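Local coordinates for protein thiamine-phosphate synthase (Pyrococcus furiosus, PDB 1XI3) that probably condenses a thiazole phosphate with a hydroxymethylpyrimidine pyrophosphate to make thiamine monophosphate, with magnesium as cofactor, at residues 13-18 and 164-169; 89-94 and 129-134; 113-116 and 120-123. One frame throughout, in Å; residues are numbered along the deposited sequence.

Interaction 1: residues 13-18 and 164-169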
# COMPACT_ATOMS: atom_id res chain seq x y z
N ASN A 13 6.80 24.60 -12.25
CA ASN A 13 6.52 24.62 -13.67
C ASN A 13 5.99 23.31 -14.20
O ASN A 13 5.14 23.30 -15.09
CB ASN A 13 7.75 25.06 -14.45
CG ASN A 13 8.15 26.48 -14.12
OD1 ASN A 13 7.29 27.38 -14.03
ND2 ASN A 13 9.44 26.71 -13.91
N LYS A 14 6.43 22.20 -13.64
CA LYS A 14 5.94 20.91 -14.12
C LYS A 14 4.56 20.50 -13.59
O LYS A 14 3.98 19.52 -14.07
CB LYS A 14 6.95 19.80 -13.81
CG LYS A 14 8.28 19.95 -14.55
N LEU A 15 3.99 21.28 -12.66
CA LEU A 15 2.61 21.02 -12.16
C LEU A 15 1.53 21.67 -13.02
O LEU A 15 0.32 21.56 -12.73
CB LEU A 15 2.48 21.48 -10.71
CG LEU A 15 3.28 20.69 -9.64
CD1 LEU A 15 3.13 21.38 -8.29
CD2 LEU A 15 2.83 19.27 -9.56
N LYS A 16 1.90 22.31 -14.13
CA LYS A 16 0.92 23.13 -14.83
C LYS A 16 -0.30 22.38 -15.42
O LYS A 16 -1.43 22.86 -15.33
CB LYS A 16 1.61 24.05 -15.86
CG LYS A 16 2.40 23.42 -16.91
CD LYS A 16 3.15 24.53 -17.72
N LEU A 17 -0.08 21.22 -16.04
CA LEU A 17 -1.18 20.42 -16.52
C LEU A 17 -0.98 19.01 -15.98
O LEU A 17 -0.18 18.22 -16.50
CB LEU A 17 -1.29 20.43 -18.05
CG LEU A 17 -2.50 19.66 -18.60
CD1 LEU A 17 -3.88 20.14 -18.02
CD2 LEU A 17 -2.54 19.70 -20.12
N TYR A 18 -1.76 18.72 -14.95
CA TYR A 18 -1.60 17.56 -14.10
C TYR A 18 -2.78 16.61 -14.40
O TYR A 18 -3.91 16.91 -14.12
CB TYR A 18 -1.64 18.08 -12.66
CG TYR A 18 -1.25 17.12 -11.57
CD1 TYR A 18 -0.10 17.32 -10.83
CD2 TYR A 18 -2.07 16.05 -11.24
CE1 TYR A 18 0.28 16.45 -9.79
CE2 TYR A 18 -1.69 15.15 -10.19
CZ TYR A 18 -0.53 15.35 -9.49
OH TYR A 18 -0.18 14.50 -8.46
N PRO A 164 3.64 25.53 -4.17
CA PRO A 164 2.77 25.46 -5.31
C PRO A 164 1.40 24.87 -5.02
O PRO A 164 1.29 23.97 -4.19
CB PRO A 164 3.51 24.57 -6.29
CG PRO A 164 4.94 24.69 -5.88
CD PRO A 164 4.92 24.85 -4.42
N VAL A 165 0.42 25.39 -5.73
CA VAL A 165 -0.98 24.95 -5.60
C VAL A 165 -1.50 24.53 -6.97
O VAL A 165 -1.44 25.31 -7.93
CB VAL A 165 -1.88 26.08 -5.02
CG1 VAL A 165 -3.34 25.58 -4.90
CG2 VAL A 165 -1.31 26.61 -3.71
N VAL A 166 -1.99 23.28 -7.04
CA VAL A 166 -2.68 22.75 -8.20
C VAL A 166 -4.17 22.69 -7.86
O VAL A 166 -4.56 22.08 -6.86
CB VAL A 166 -2.17 21.35 -8.56
CG1 VAL A 166 -2.88 20.83 -9.75
CG2 VAL A 166 -0.65 21.41 -8.81
N ALA A 167 -5.00 23.35 -8.66
CA ALA A 167 -6.46 23.29 -8.47
C ALA A 167 -6.96 21.94 -8.94
O ALA A 167 -6.45 21.41 -9.93
CB ALA A 167 -7.15 24.38 -9.30
N ILE A 168 -8.00 21.40 -8.28
CA ILE A 168 -8.59 20.17 -8.72
C ILE A 168 -10.10 20.17 -8.46
O ILE A 168 -10.57 20.76 -7.48
CB ILE A 168 -7.92 18.93 -8.01
CG1 ILE A 168 -8.39 17.64 -8.69
CG2 ILE A 168 -8.16 18.96 -6.52
CD1 ILE A 168 -7.66 16.40 -8.28
N GLY A 169 -10.82 19.50 -9.35
CA GLY A 169 -12.20 19.15 -9.11
C GLY A 169 -13.16 19.87 -10.03
O GLY A 169 -13.37 21.08 -9.89
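Leu15 and Tyr18 pack against Pro164 and Val166 in a buried, wholly apolar contact inside a closed beta-barrel. Leu15 lies in the loop that leads into strand 17-20, and Val166 is on strand 165-168. Strand 186-189 runs between these two strands, so the side chains meet over it in the barrel interior. Leu15 crosses Val166 at about a right angle. Its CB lies 3.7 Å from Val166 CG2. The branch of Leu15 ending in CD1 goes on to Pro164, where CD1 is 3.8 Å from Pro164 CB. Val166 serves two partners with its two methyls. CG1 is anti to the backbone N (chi1 180°) and faces Tyr18, while CG2 is turned to Leu15. The Tyr18 contact is looser, with CB 4.2 Å from Val166 CG1. Leu15 CD2 also sits at the edge of the Tyr18 ring, in its plane. The Tyr18 hydroxyl is satisfied by hydrogen bonds to Tyr131 and to Gln44, a predicted pyrimidine-substrate residue. Phe74 meets the Tyr18 ring from strand 72-76. Such inward-facing side chains, drawn from the first and seventh strands and the residues leading into them, are typical of the core of a TIM barrel.

Interaction 2: residues 89-94 and 129-134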
# COMPACT_ATOMS: atom_id res chain seq x y z
N GLY A 89 6.89 11.25 -6.86
CA GLY A 89 6.19 11.61 -5.63
C GLY A 89 4.95 10.82 -5.37
O GLY A 89 4.59 9.90 -6.11
N VAL A 90 4.28 11.21 -4.30
CA VAL A 90 3.03 10.58 -3.86
C VAL A 90 2.06 11.71 -3.46
O VAL A 90 2.49 12.75 -2.96
CB VAL A 90 3.27 9.63 -2.67
CG1 VAL A 90 3.87 10.39 -1.47
CG2 VAL A 90 2.01 8.87 -2.31
N GLN A 91 0.79 11.51 -3.75
CA GLN A 91 -0.28 12.42 -3.33
C GLN A 91 -0.95 11.81 -2.10
O GLN A 91 -1.32 10.63 -2.13
CB GLN A 91 -1.31 12.57 -4.45
CG GLN A 91 -2.42 13.56 -4.12
CD GLN A 91 -1.95 14.95 -4.22
OE1 GLN A 91 -0.95 15.23 -4.93
NE2 GLN A 91 -2.63 15.87 -3.52
N LEU A 92 -1.13 12.62 -1.07
CA LEU A 92 -1.67 12.15 0.20
C LEU A 92 -2.86 13.00 0.66
O LEU A 92 -2.74 14.21 0.76
CB LEU A 92 -0.61 12.18 1.30
CG LEU A 92 0.64 11.34 1.06
CD1 LEU A 92 1.68 11.65 2.12
CD2 LEU A 92 0.33 9.88 1.00
N GLY A 93 -3.93 12.31 1.00
CA GLY A 93 -5.16 12.90 1.52
C GLY A 93 -5.42 12.48 2.95
O GLY A 93 -4.65 11.75 3.57
N PRO A 94 -6.55 12.95 3.50
CA PRO A 94 -6.92 12.71 4.91
C PRO A 94 -7.00 11.22 5.33
O PRO A 94 -6.84 10.93 6.53
CB PRO A 94 -8.31 13.35 5.02
CG PRO A 94 -8.38 14.30 3.90
CD PRO A 94 -7.51 13.81 2.80
N ALA A 129 4.48 19.48 3.12
CA ALA A 129 4.03 19.16 1.77
C ALA A 129 4.83 20.00 0.79
O ALA A 129 5.14 21.17 1.06
CB ALA A 129 2.56 19.44 1.61
N ASP A 130 5.14 19.40 -0.36
CA ASP A 130 5.81 20.14 -1.43
C ASP A 130 4.86 20.90 -2.34
O ASP A 130 5.23 21.94 -2.88
CB ASP A 130 6.66 19.16 -2.26
CG ASP A 130 7.77 18.56 -1.43
OD1 ASP A 130 7.78 17.35 -1.17
OD2 ASP A 130 8.65 19.35 -1.00
N TYR A 131 3.65 20.38 -2.53
CA TYR A 131 2.60 21.11 -3.22
C TYR A 131 1.27 20.68 -2.69
O TYR A 131 1.17 19.70 -1.96
CB TYR A 131 2.67 20.92 -4.77
CG TYR A 131 2.27 19.54 -5.24
CD1 TYR A 131 3.20 18.47 -5.26
CD2 TYR A 131 0.96 19.26 -5.62
CE1 TYR A 131 2.82 17.19 -5.67
CE2 TYR A 131 0.58 17.98 -6.02
CZ TYR A 131 1.50 16.94 -6.03
OH TYR A 131 1.07 15.69 -6.40
N LEU A 132 0.26 21.46 -3.05
CA LEU A 132 -1.11 21.19 -2.64
C LEU A 132 -1.95 20.89 -3.84
O LEU A 132 -1.84 21.54 -4.88
CB LEU A 132 -1.75 22.42 -1.95
CG LEU A 132 -1.01 22.95 -0.74
CD1 LEU A 132 -1.82 24.11 -0.13
CD2 LEU A 132 -0.81 21.87 0.28
N GLY A 133 -2.83 19.90 -3.68
CA GLY A 133 -3.97 19.70 -4.55
C GLY A 133 -5.19 20.29 -3.84
O GLY A 133 -5.73 19.65 -2.97
N ALA A 134 -5.59 21.49 -4.24
CA ALA A 134 -6.68 22.24 -3.54
C ALA A 134 -7.97 22.08 -4.30
O ALA A 134 -8.05 22.44 -5.48
CB ALA A 134 -6.32 23.70 -3.39
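Gln91 reaches from strand 89-92 over the inner side of strand 110-115 to Tyr131 and Gly133 of strand 131-135. Strand 110-115 lies between the two, so the contact is made by side-chain reach rather than by strand pairing. The segment starts with Gly89, whose backbone pairs with strand 72-76, and Val90, whose CB points away from 129-134. Gln91 comes next and carries the contact. Its CG is anti to the backbone N (chi1 -177°), and the chain then bends at chi2, which brings the amide over towards strand 131-135. Gln91 OE1 and Tyr131 OH are 2.5 Å apart, in a weak hydrogen bond. Tyr131 OH also hydrogen-bonds Tyr18 OH. The side chains of Gln91 and Tyr131 cross at about a right angle, with the amide and ring planes 50° apart. OE1 of Gln91 also lies 3.2 Å from Tyr131 CZ. The other end of the amide, Gln91 NE2, sits 4.0 Å from Gly133 N and is hydrogen-bonded to Ser114 OG. A CB on Gly133 would lie 3.1 Å from Gln91 NE2, a tight fit. The firmer bond to Ser114 OG, with the weak one at OE1, probably favours this amide orientation. The result is a chain of polar side chains beside the predicted pyrimidine site, where Gln91 could help place Ser114.

Interaction 3: residues 113-116 and 120-123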
# COMPACT_ATOMS: atom_id res chain seq x y z
N ALA A 113 -0.21 17.17 -1.12
CA ALA A 113 -1.28 17.04 -0.14
C ALA A 113 -2.63 17.44 -0.72
O ALA A 113 -2.77 18.57 -1.23
CB ALA A 113 -0.95 17.88 1.08
N SER A 114 -3.64 16.57 -0.59
CA SER A 114 -5.00 16.85 -1.02
C SER A 114 -5.69 17.60 0.12
O SER A 114 -5.77 17.07 1.24
CB SER A 114 -5.78 15.57 -1.34
OG SER A 114 -5.26 14.88 -2.47
N VAL A 115 -6.12 18.82 -0.15
CA VAL A 115 -6.65 19.71 0.90
C VAL A 115 -7.98 20.28 0.45
O VAL A 115 -8.17 20.59 -0.72
CB VAL A 115 -5.67 20.82 1.27
CG1 VAL A 115 -4.35 20.21 1.79
CG2 VAL A 115 -5.45 21.78 0.12
N TYR A 116 -8.90 20.44 1.40
CA TYR A 116 -10.29 20.80 1.10
C TYR A 116 -10.78 22.01 1.93
O TYR A 116 -12.03 22.28 2.03
CB TYR A 116 -11.18 19.61 1.36
CG TYR A 116 -10.82 18.36 0.56
CD1 TYR A 116 -11.43 18.09 -0.67
CD2 TYR A 116 -9.85 17.46 1.02
CE1 TYR A 116 -11.11 16.99 -1.40
CE2 TYR A 116 -9.52 16.33 0.28
CZ TYR A 116 -10.15 16.11 -0.94
OH TYR A 116 -9.87 14.99 -1.72
N GLU A 120 -6.73 23.03 6.29
CA GLU A 120 -6.04 21.85 5.76
C GLU A 120 -4.82 22.27 4.93
O GLU A 120 -3.75 21.67 5.07
CB GLU A 120 -6.99 20.96 4.95
CG GLU A 120 -7.97 20.16 5.84
CD GLU A 120 -8.81 19.14 5.11
OE1 GLU A 120 -9.66 18.49 5.79
OE2 GLU A 120 -8.66 18.94 3.89
N ALA A 121 -4.99 23.30 4.12
CA ALA A 121 -3.87 23.87 3.33
C ALA A 121 -2.68 24.31 4.18
O ALA A 121 -1.53 23.94 3.96
CB ALA A 121 -4.38 25.02 2.45
N LEU A 122 -2.97 25.08 5.22
CA LEU A 122 -1.91 25.59 6.08
C LEU A 122 -1.22 24.47 6.86
O LEU A 122 0.02 24.48 7.03
CB LEU A 122 -2.52 26.64 7.02
CG LEU A 122 -3.03 27.89 6.31
CD1 LEU A 122 -3.90 28.77 7.24
CD2 LEU A 122 -1.85 28.68 5.74
N GLU A 123 -2.01 23.51 7.32
CA GLU A 123 -1.50 22.37 8.09
C GLU A 123 -0.63 21.54 7.22
O GLU A 123 0.45 21.17 7.62
CB GLU A 123 -2.62 21.50 8.62
CG GLU A 123 -2.14 20.30 9.40
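Val115 and Glu120 bring the end of strand 110-115 close to the first turn of helix 118-127, with their CA atoms 5.3 Å apart. The link between them is short. Strand 110-115 and helix 118-127 are the first two elements of a beta-alpha-beta unit of the TIM barrel, completed by strand 131-135. Val115 points at the helix and packs on its backbone. Its CG1 lies 3.6 Å from Glu120 O, and its CG2 is 4.1 Å from Ala121 CB. With CG1 anti to the carbonyl carbon (chi1 -60°), CG2 falls between the backbone N and the carbonyl carbon and meets Ala121. Ser114 points the other way; it is predicted to bind the pyrimidine substrate, and its OG hydrogen-bonds Gln91 NE2. Glu120 supplies the polar part of the contact. Its chain is extended beyond CG and runs back to the strand end. There Tyr116 N donates a hydrogen bond to Glu120 OE2 of 2.9 Å. The bond is bent, at 142° about the hydrogen, and comes from above the carboxylate plane. The other oxygen, OE1, makes a salt bridge with Arg147. With an alanine in place of Glu120, Tyr116 N would probably lose this acceptor and Arg147 its charged mate. The Tyr116 ring and the carboxylate are nearly perpendicular, their planes 88° apart. Glu120 OE2 lies at the ring edge, in its plane, 3.4 Å from Tyr116 CD2.

Overall arrangement
From the N terminus, residues 13-18 open the longest loop, which interaction 1 closes 146 residues later at 164-169. Interaction 2 lies wholly within it and ties 89-94 to 129-134. Interaction 3, a short strand-to-helix turn, lies within interaction 2 in turn. The three contacts nest and none cross. Interactions 1 and 2 join strands, and for interaction 1 the loops leading into them, on the inner side of the barrel. Interaction 3 joins the wall to the helical layer outside it. Probable backbone hydrogen bonds between neighbouring strands connect them, Val166 N to Leu132 O and Gly133 N to Ala113 O, both 2.8 Å. Leu132 also packs on Ala121, so interaction 2 meets the helix of interaction 3.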